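Pyridoxine 4-oxidase (Mesorhizobium loti, PDB 4HA6) catalyses, with bound FAD as cofactor, the oxidation of pyridoxine at its 4-position alcohol, as a member of the GMC oxidoreductase family. Local coordinates at residues I158-L169 and E176-S184; R220-V228 and L467-V475. All coordinates share one frame; numbering follows the deposited sequence.

Interaction 1 (I158-L169 and E176-S184); sequences IEAGASLGLPRL and EMIGVTPNS. With GOL (glycerol), chain I.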
loop_
_atom_site.group_PDB
_atom_site.type_symbol
_atom_site.label_atom_id
_atom_site.label_comp_id
_atom_site.label_asym_id
_atom_site.label_seq_id
_atom_site.Cartn_x
_atom_site.Cartn_y
_atom_site.Cartn_z
ATOM N N ILE A 158 1.580 -4.571 -23.866
ATOM C CA ILE A 158 0.119 -4.584 -23.847
ATOM C C ILE A 158 -0.410 -5.405 -25.022
ATOM O O ILE A 158 -1.313 -6.225 -24.850
ATOM C CB ILE A 158 -0.443 -3.138 -23.805
ATOM C CG1 ILE A 158 -0.326 -2.583 -22.380
ATOM C CG2 ILE A 158 -1.912 -3.072 -24.243
ATOM C CD1 ILE A 158 -0.641 -1.118 -22.258
ATOM N N GLU A 159 0.183 -5.210 -26.200
ATOM C CA GLU A 159 -0.159 -5.998 -27.387
ATOM C C GLU A 159 0.109 -7.494 -27.205
ATOM O O GLU A 159 -0.666 -8.333 -27.661
ATOM C CB GLU A 159 0.628 -5.496 -28.599
ATOM C CG GLU A 159 0.104 -4.190 -29.167
ATOM C CD GLU A 159 -1.314 -4.328 -29.687
ATOM O OE1 GLU A 159 -1.673 -5.430 -30.169
ATOM O OE2 GLU A 159 -2.068 -3.340 -29.610
ATOM N N ALA A 160 1.222 -7.825 -26.557
ATOM C CA ALA A 160 1.558 -9.223 -26.310
ATOM C C ALA A 160 0.486 -9.872 -25.446
ATOM O O ALA A 160 -0.017 -10.948 -25.770
ATOM C CB ALA A 160 2.931 -9.329 -25.647
ATOM N N GLY A 161 0.139 -9.213 -24.344
ATOM C CA GLY A 161 -0.946 -9.682 -23.500
ATOM C C GLY A 161 -2.282 -9.798 -24.227
ATOM O O GLY A 161 -3.013 -10.770 -24.046
ATOM N N ALA A 162 -2.606 -8.792 -25.032
ATOM C CA ALA A 162 -3.858 -8.771 -25.782
ATOM C C ALA A 162 -3.939 -9.915 -26.788
ATOM O O ALA A 162 -5.009 -10.487 -26.998
ATOM C CB ALA A 162 -4.044 -7.419 -26.476
ATOM N N SER A 163 -2.812 -10.246 -27.413
ATOM C CA SER A 163 -2.783 -11.339 -28.378
ATOM C C SER A 163 -3.049 -12.672 -27.689
ATOM O O SER A 163 -3.559 -13.611 -28.313
ATOM C CB SER A 163 -1.445 -11.386 -29.113
ATOM O OG SER A 163 -0.397 -11.798 -28.254
ATOM N N LEU A 164 -2.723 -12.750 -26.399
ATOM C CA LEU A 164 -2.883 -14.000 -25.664
ATOM C C LEU A 164 -4.331 -14.222 -25.228
ATOM O O LEU A 164 -4.683 -15.299 -24.751
ATOM C CB LEU A 164 -1.932 -14.043 -24.469
ATOM C CG LEU A 164 -0.495 -14.350 -24.882
ATOM C CD1 LEU A 164 0.532 -14.007 -23.792
ATOM C CD2 LEU A 164 -0.387 -15.828 -25.266
ATOM N N GLY A 165 -5.177 -13.213 -25.408
ATOM C CA GLY A 165 -6.562 -13.335 -24.989
ATOM C C GLY A 165 -7.011 -12.339 -23.937
ATOM O O GLY A 165 -8.208 -12.220 -23.688
ATOM N N LEU A 166 -6.076 -11.622 -23.312
ATOM C CA LEU A 166 -6.456 -10.640 -22.291
ATOM C C LEU A 166 -7.225 -9.466 -22.898
ATOM O O LEU A 166 -6.775 -8.859 -23.865
ATOM C CB LEU A 166 -5.221 -10.117 -21.549
ATOM C CG LEU A 166 -4.520 -11.085 -20.597
ATOM C CD1 LEU A 166 -3.138 -10.557 -20.232
ATOM C CD2 LEU A 166 -5.359 -11.307 -19.336
ATOM N N PRO A 167 -8.385 -9.128 -22.316
ATOM C CA PRO A 167 -9.168 -8.003 -22.843
ATOM C C PRO A 167 -8.511 -6.641 -22.587
ATOM O O PRO A 167 -7.749 -6.452 -21.621
ATOM C CB PRO A 167 -10.501 -8.113 -22.088
ATOM C CG PRO A 167 -10.167 -8.861 -20.824
ATOM C CD PRO A 167 -9.066 -9.819 -21.205
ATOM N N ARG A 168 -8.796 -5.692 -23.467
ATOM C CA ARG A 168 -8.247 -4.356 -23.322
ATOM C C ARG A 168 -9.132 -3.526 -22.399
ATOM O O ARG A 168 -10.327 -3.350 -22.651
ATOM C CB ARG A 168 -8.119 -3.675 -24.688
ATOM C CG ARG A 168 -6.684 -3.494 -25.150
ATOM C CD ARG A 168 -6.530 -2.295 -26.098
ATOM N NE ARG A 168 -5.150 -2.155 -26.563
ATOM C CZ ARG A 168 -4.591 -2.964 -27.461
ATOM N NH1 ARG A 168 -5.290 -3.966 -27.981
ATOM N NH2 ARG A 168 -3.330 -2.783 -27.833
ATOM N N LEU A 169 -8.540 -3.028 -21.320
ATOM C CA LEU A 169 -9.278 -2.267 -20.328
ATOM C C LEU A 169 -8.889 -0.797 -20.428
ATOM O O LEU A 169 -7.846 -0.458 -20.994
ATOM C CB LEU A 169 -8.941 -2.775 -18.926
ATOM C CG LEU A 169 -9.138 -4.258 -18.582
ATOM C CD1 LEU A 169 -8.601 -4.560 -17.181
ATOM C CD2 LEU A 169 -10.599 -4.636 -18.671
ATOM N N GLU A 176 -13.814 -4.517 -13.418
ATOM C CA GLU A 176 -13.092 -5.527 -14.190
ATOM C C GLU A 176 -11.604 -5.207 -14.129
ATOM O O GLU A 176 -11.177 -4.146 -14.593
ATOM C CB GLU A 176 -13.563 -5.541 -15.651
ATOM C CG GLU A 176 -12.860 -6.597 -16.516
ATOM C CD GLU A 176 -13.432 -6.698 -17.921
ATOM O OE1 GLU A 176 -12.933 -7.533 -18.718
ATOM O OE2 GLU A 176 -14.378 -5.934 -18.225
ATOM N N MET A 177 -10.814 -6.118 -13.569
ATOM C CA MET A 177 -9.403 -5.832 -13.309
ATOM C C MET A 177 -8.450 -6.714 -14.137
ATOM O O MET A 177 -7.308 -6.328 -14.420
ATOM C CB MET A 177 -9.140 -5.931 -11.794
ATOM C CG MET A 177 -7.718 -5.709 -11.367
ATOM S SD MET A 177 -7.681 -5.335 -9.589
ATOM C CE MET A 177 -5.921 -5.043 -9.352
ATOM N N ILE A 178 -8.930 -7.883 -14.555
ATOM C CA ILE A 178 -8.145 -8.758 -15.431
ATOM C C ILE A 178 -8.186 -8.215 -16.849
ATOM O O ILE A 178 -9.267 -7.962 -17.388
ATOM C CB ILE A 178 -8.695 -10.201 -15.447
ATOM C CG1 ILE A 178 -8.271 -10.953 -14.184
ATOM C CG2 ILE A 178 -8.205 -10.958 -16.663
ATOM C CD1 ILE A 178 -8.808 -12.361 -14.125
ATOM N N GLY A 179 -7.015 -8.037 -17.457
ATOM C CA GLY A 179 -6.944 -7.512 -18.817
ATOM C C GLY A 179 -5.607 -6.825 -19.036
ATOM O O GLY A 179 -4.676 -7.040 -18.253
ATOM N N VAL A 180 -5.503 -6.020 -20.096
ATOM C CA VAL A 180 -4.283 -5.256 -20.362
ATOM C C VAL A 180 -4.626 -3.769 -20.467
ATOM O O VAL A 180 -5.678 -3.415 -21.004
ATOM C CB VAL A 180 -3.535 -5.743 -21.630
ATOM C CG1 VAL A 180 -2.953 -7.136 -21.414
ATOM C CG2 VAL A 180 -4.450 -5.724 -22.847
ATOM N N THR A 181 -3.756 -2.913 -19.919
ATOM C CA THR A 181 -4.017 -1.473 -19.848
ATOM C C THR A 181 -2.815 -0.784 -19.227
ATOM O O THR A 181 -2.126 -1.375 -18.390
ATOM C CB THR A 181 -5.297 -1.153 -18.998
ATOM O OG1 THR A 181 -5.533 0.265 -18.941
ATOM C CG2 THR A 181 -5.150 -1.676 -17.586
ATOM N N PRO A 182 -2.540 0.465 -19.641
ATOM C CA PRO A 182 -1.592 1.254 -18.847
ATOM C C PRO A 182 -2.173 1.464 -17.451
ATOM O O PRO A 182 -3.395 1.610 -17.331
ATOM C CB PRO A 182 -1.552 2.608 -19.578
ATOM C CG PRO A 182 -2.059 2.332 -20.961
ATOM C CD PRO A 182 -3.043 1.197 -20.819
ATOM N N ASN A 183 -1.330 1.478 -16.420
ATOM C CA ASN A 183 -1.800 1.795 -15.076
ATOM C C ASN A 183 -2.372 3.200 -15.015
ATOM O O ASN A 183 -1.795 4.126 -15.581
ATOM C CB ASN A 183 -0.652 1.702 -14.067
ATOM C CG ASN A 183 0.025 0.345 -14.076
ATOM O OD1 ASN A 183 -0.595 -0.656 -14.409
ATOM N ND2 ASN A 183 1.307 0.312 -13.714
ATOM N N SER A 184 -3.504 3.362 -14.337
ATOM C CA SER A 184 -3.987 4.695 -13.995
ATOM C C SER A 184 -3.039 5.277 -12.957
ATOM O O SER A 184 -2.484 4.527 -12.145
ATOM C CB SER A 184 -5.413 4.633 -13.442
ATOM O OG SER A 184 -6.304 4.045 -14.394
HETATM C C1 GOL I . -13.865 -4.417 -21.039
HETATM O O1 GOL I . -12.886 -4.676 -22.030
HETATM C C2 GOL I . -15.120 -5.233 -21.345
HETATM O O2 GOL I . -14.914 -6.591 -21.004
HETATM C C3 GOL I . -16.322 -4.671 -20.587
HETATM O O3 GOL I . -17.240 -4.113 -21.506
#
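Pro167 O accepts the amide of Val180 at 2.7 Å from Val180 N, with the donor lying nearly on the extension of the carbonyl bond. Two residues on, Leu169 N reaches Val180 O at 2.9 Å, almost straight at 177° about the hydrogen. The two bonds make a single beta bridge between Arg168 and Val180 within otherwise irregular chain, and the CA-H of Arg168 also faces Val180 O. Gly179 makes the close approach possible: a side chain on it would run into Pro167 O and Leu169 CG.

Helix 152-163 closes in a Schellman motif at Gly165, and the isolated bridge follows it. The chain beyond Gly165 runs past 176-184, and Val180 lies between the helix and Leu166. Its CG1 is 3.6 Å from Leu166 CD1, the two side chains crossing at about a right angle, while CG2, set between backbone N and carbonyl carbon by chi1 of -68°, faces Ile158 CG2 and Ala162 CB. Farther along, Ile158 CD1 presses on the ring of Pro182, 3.6 Å from its CD.

Leu169 spreads its two methyls: CD1 comes within 3.5 Å of both Met177 O and Ile178 O, and CD2 lies 3.6 Å from Glu176 CD, the leucine passing at a slant to the extended acid. A glycerol, probably from the crystallisation liquor, links Arg168 and Glu176 at the surface, O1 donating to Arg168 O and O2 to Glu176 OE2. Thr181 OG1 is hydrogen-bonded to Pro182 O and Gly171 N; Leu169 O is merely close by. Ser316 of strand 314-320 binds Thr181 O.

Interaction 2 (R220-V228 and L467-V475); sequences RLKLEGNQV and LKALDNLFV
Asn472, its CG held between backbone N and carbonyl carbon (chi1 68°), turns both ends of its amide to Val228. Its OD1 takes the Val228 N-H at 2.8 Å through an in-plane lone pair, and its ND2 gives a nearly straight bond (172°) to Val228 O, 2.9 Å away and only 3° out of the amide plane. The side chain thus stands in for a strand's backbone, satisfying both main-chain polar groups of Val228; ND2 is also hydrogen-bonded to Asp245 O. With alanine in place of this asparagine, the Val228 N-H and carbonyl would probably lose these mates and the hairpin end would be less firmly held. The third bond is main chain to main chain: Asp471 N reaches Asn226 O at 2.8 Å, and Leu470 CD2 rests 3.3 Å from that same oxygen.

Beside the amide, Leu221 CD1 and Leu473 CD2 meet tip to tip at 4.0 Å. The type II' turn Glu224 to Gln227 joins strands 217-224 and 227-235; this hairpin end leans on the loop leading into strand 473-475, touching the strand itself at Leu473. Ile247 of strand 246-249 touches Val228 and Leu473, Ile280 backs Leu223 and Leu470, and helix 252-262 packs against Leu221.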
loop_
_atom_site.group_PDB
_atom_site.type_symbol
_atom_site.label_atom_id
_atom_site.label_comp_id
_atom_site.label_asym_id
_atom_site.label_seq_id
_atom_site.Cartn_x
_atom_site.Cartn_y
_atom_site.Cartn_z
ATOM N N ARG A 220 3.108 7.071 23.333
ATOM C CA ARG A 220 2.169 6.251 24.090
ATOM C C ARG A 220 0.797 6.912 24.125
ATOM O O ARG A 220 0.691 8.151 24.119
ATOM C CB ARG A 220 2.656 6.076 25.543
ATOM C CG ARG A 220 3.975 5.321 25.714
ATOM C CD ARG A 220 4.395 5.195 27.195
ATOM N NE ARG A 220 5.159 6.347 27.683
ATOM C CZ ARG A 220 6.196 6.262 28.518
ATOM N NH1 ARG A 220 6.606 5.079 28.957
ATOM N NH2 ARG A 220 6.827 7.359 28.910
ATOM N N LEU A 221 -0.250 6.086 24.182
ATOM C CA LEU A 221 -1.599 6.554 24.475
ATOM C C LEU A 221 -1.830 6.229 25.938
ATOM O O LEU A 221 -1.530 5.115 26.382
ATOM C CB LEU A 221 -2.641 5.804 23.646
ATOM C CG LEU A 221 -2.375 5.775 22.148
ATOM C CD1 LEU A 221 -3.312 4.810 21.454
ATOM C CD2 LEU A 221 -2.519 7.180 21.594
ATOM N N LYS A 222 -2.366 7.187 26.687
ATOM C CA LYS A 222 -2.601 6.974 28.105
ATOM C C LYS A 222 -4.077 6.707 28.378
ATOM O O LYS A 222 -4.968 7.393 27.850
ATOM C CB LYS A 222 -2.074 8.157 28.917
ATOM C CG LYS A 222 -0.561 8.324 28.809
ATOM C CD LYS A 222 -0.043 9.439 29.732
ATOM C CE LYS A 222 1.485 9.436 29.826
ATOM N NZ LYS A 222 1.981 10.468 30.798
ATOM N N LEU A 223 -4.328 5.681 29.183
ATOM C CA LEU A 223 -5.685 5.195 29.402
ATOM C C LEU A 223 -6.265 5.614 30.751
ATOM O O LEU A 223 -5.545 5.785 31.736
ATOM C CB LEU A 223 -5.726 3.664 29.305
ATOM C CG LEU A 223 -5.833 2.983 27.937
ATOM C CD1 LEU A 223 -5.175 3.790 26.840
ATOM C CD2 LEU A 223 -5.263 1.566 27.999
ATOM N N GLU A 224 -7.585 5.741 30.770
ATOM C CA GLU A 224 -8.352 5.925 31.984
ATOM C C GLU A 224 -9.638 5.135 31.785
ATOM O O GLU A 224 -10.474 5.510 30.961
ATOM C CB GLU A 224 -8.661 7.412 32.192
ATOM C CG GLU A 224 -9.478 7.721 33.439
ATOM C CD GLU A 224 -9.495 9.205 33.769
ATOM O OE1 GLU A 224 -9.872 10.020 32.892
ATOM O OE2 GLU A 224 -9.121 9.556 34.909
ATOM N N GLY A 225 -9.793 4.037 32.523
ATOM C CA GLY A 225 -10.922 3.148 32.314
ATOM C C GLY A 225 -10.946 2.603 30.890
ATOM O O GLY A 225 -9.936 2.102 30.386
ATOM N N ASN A 226 -12.091 2.706 30.225
ATOM C CA ASN A 226 -12.199 2.207 28.855
ATOM C C ASN A 226 -11.984 3.269 27.788
ATOM O O ASN A 226 -12.481 3.135 26.667
ATOM C CB ASN A 226 -13.541 1.532 28.634
ATOM C CG ASN A 226 -13.715 0.313 29.504
ATOM O OD1 ASN A 226 -12.758 -0.424 29.755
ATOM N ND2 ASN A 226 -14.935 0.095 29.982
ATOM N N GLN A 227 -11.229 4.311 28.127
ATOM C CA GLN A 227 -10.956 5.378 27.172
ATOM C C GLN A 227 -9.493 5.769 27.138
ATOM O O GLN A 227 -8.782 5.652 28.153
ATOM C CB GLN A 227 -11.775 6.612 27.538
ATOM C CG GLN A 227 -13.265 6.459 27.324
ATOM C CD GLN A 227 -13.983 7.774 27.492
ATOM O OE1 GLN A 227 -13.843 8.437 28.517
ATOM N NE2 GLN A 227 -14.741 8.173 26.477
ATOM N N VAL A 228 -9.046 6.228 25.969
ATOM C CA VAL A 228 -7.775 6.932 25.858
ATOM C C VAL A 228 -8.004 8.353 26.374
ATOM O O VAL A 228 -8.893 9.066 25.874
ATOM C CB VAL A 228 -7.279 7.042 24.409
ATOM C CG1 VAL A 228 -6.027 7.909 24.371
ATOM C CG2 VAL A 228 -6.983 5.653 23.806
ATOM N N LEU A 467 -11.245 0.214 18.047
ATOM C CA LEU A 467 -10.534 -0.820 18.804
ATOM C C LEU A 467 -11.521 -1.464 19.773
ATOM O O LEU A 467 -12.160 -0.756 20.559
ATOM C CB LEU A 467 -9.377 -0.222 19.603
ATOM C CG LEU A 467 -8.520 -1.337 20.209
ATOM C CD1 LEU A 467 -7.289 -1.507 19.371
ATOM C CD2 LEU A 467 -8.169 -1.060 21.659
ATOM N N LYS A 468 -11.667 -2.787 19.710
ATOM C CA LYS A 468 -12.752 -3.463 20.429
ATOM C C LYS A 468 -12.707 -3.263 21.953
ATOM O O LYS A 468 -13.738 -3.311 22.616
ATOM C CB LYS A 468 -12.807 -4.955 20.064
ATOM C CG LYS A 468 -13.162 -5.221 18.594
ATOM C CD LYS A 468 -13.741 -6.627 18.357
ATOM C CE LYS A 468 -14.402 -6.694 16.971
ATOM N NZ LYS A 468 -15.075 -8.001 16.672
ATOM N N ALA A 469 -11.525 -3.014 22.511
ATOM C CA ALA A 469 -11.404 -2.933 23.970
ATOM C C ALA A 469 -11.627 -1.540 24.559
ATOM O O ALA A 469 -11.594 -1.381 25.780
ATOM C CB ALA A 469 -10.051 -3.496 24.433
ATOM N N LEU A 470 -11.849 -0.534 23.708
ATOM C CA LEU A 470 -11.974 0.849 24.185
ATOM C C LEU A 470 -13.101 1.633 23.493
ATOM O O LEU A 470 -13.568 1.253 22.420
ATOM C CB LEU A 470 -10.647 1.587 24.010
ATOM C CG LEU A 470 -9.471 1.090 24.853
ATOM C CD1 LEU A 470 -8.208 1.831 24.516
ATOM C CD2 LEU A 470 -9.758 1.215 26.325
ATOM N N ASP A 471 -13.529 2.735 24.101
ATOM C CA ASP A 471 -14.671 3.485 23.574
ATOM C C ASP A 471 -14.333 4.602 22.573
ATOM O O ASP A 471 -15.153 4.962 21.726
ATOM C CB ASP A 471 -15.492 4.071 24.730
ATOM C CG ASP A 471 -16.015 3.006 25.677
ATOM O OD1 ASP A 471 -16.068 3.284 26.896
ATOM O OD2 ASP A 471 -16.370 1.897 25.209
ATOM N N ASN A 472 -13.139 5.171 22.664
ATOM C CA ASN A 472 -12.885 6.386 21.901
ATOM C C ASN A 472 -11.618 6.320 21.068
ATOM O O ASN A 472 -11.038 7.368 20.749
ATOM C CB ASN A 472 -12.826 7.597 22.835
ATOM C CG ASN A 472 -11.623 7.558 23.739
ATOM O OD1 ASN A 472 -11.038 6.492 23.975
ATOM N ND2 ASN A 472 -11.229 8.720 24.244
ATOM N N LEU A 473 -11.194 5.101 20.719
ATOM C CA LEU A 473 -9.997 4.909 19.899
ATOM C C LEU A 473 -10.306 4.166 18.608
ATOM O O LEU A 473 -10.884 3.078 18.620
ATOM C CB LEU A 473 -8.916 4.169 20.698
ATOM C CG LEU A 473 -7.622 3.758 19.987
ATOM C CD1 LEU A 473 -6.843 4.961 19.523
ATOM C CD2 LEU A 473 -6.774 2.915 20.924
ATOM N N PHE A 474 -9.893 4.750 17.489
ATOM C CA PHE A 474 -10.153 4.155 16.185
ATOM C C PHE A 474 -8.835 3.913 15.440
ATOM O O PHE A 474 -7.832 4.585 15.703
ATOM C CB PHE A 474 -11.115 5.054 15.393
ATOM C CG PHE A 474 -12.378 5.397 16.157
ATOM C CD1 PHE A 474 -13.539 4.647 15.984
ATOM C CD2 PHE A 474 -12.388 6.442 17.081
ATOM C CE1 PHE A 474 -14.698 4.941 16.703
ATOM C CE2 PHE A 474 -13.544 6.744 17.798
ATOM C CZ PHE A 474 -14.694 5.993 17.605
ATOM N N VAL A 475 -8.822 2.918 14.557
ATOM C CA VAL A 475 -7.652 2.646 13.727
ATOM C C VAL A 475 -8.091 2.764 12.266
ATOM O O VAL A 475 -8.938 1.999 11.798
ATOM C CB VAL A 475 -7.050 1.267 14.013
ATOM C CG1 VAL A 475 -5.789 1.083 13.192
ATOM C CG2 VAL A 475 -6.741 1.108 15.527
#

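Interactions 1 and 2 lie on opposite sides of the chain's centre, their centres about 47 Å apart and their nearest atoms about 22 Å apart, and share no secondary-structure element. Of the 14 touching residues of interaction 1, 8 are buried and 2 exposed; in interaction 2, 5 of 11 are buried and 4 exposed, so it is the more superficial. Interaction 1 joins a helix end and the loop after it, and its Met177 side chain is about 10 Å from bound FAD and from pyridoxamine. Interaction 2 ties segments more than 200 residues apart. In 158-169 with 176-184 both hydrogen bonds run between backbones; in 220-228 with 467-475 a side-chain amide makes two of three.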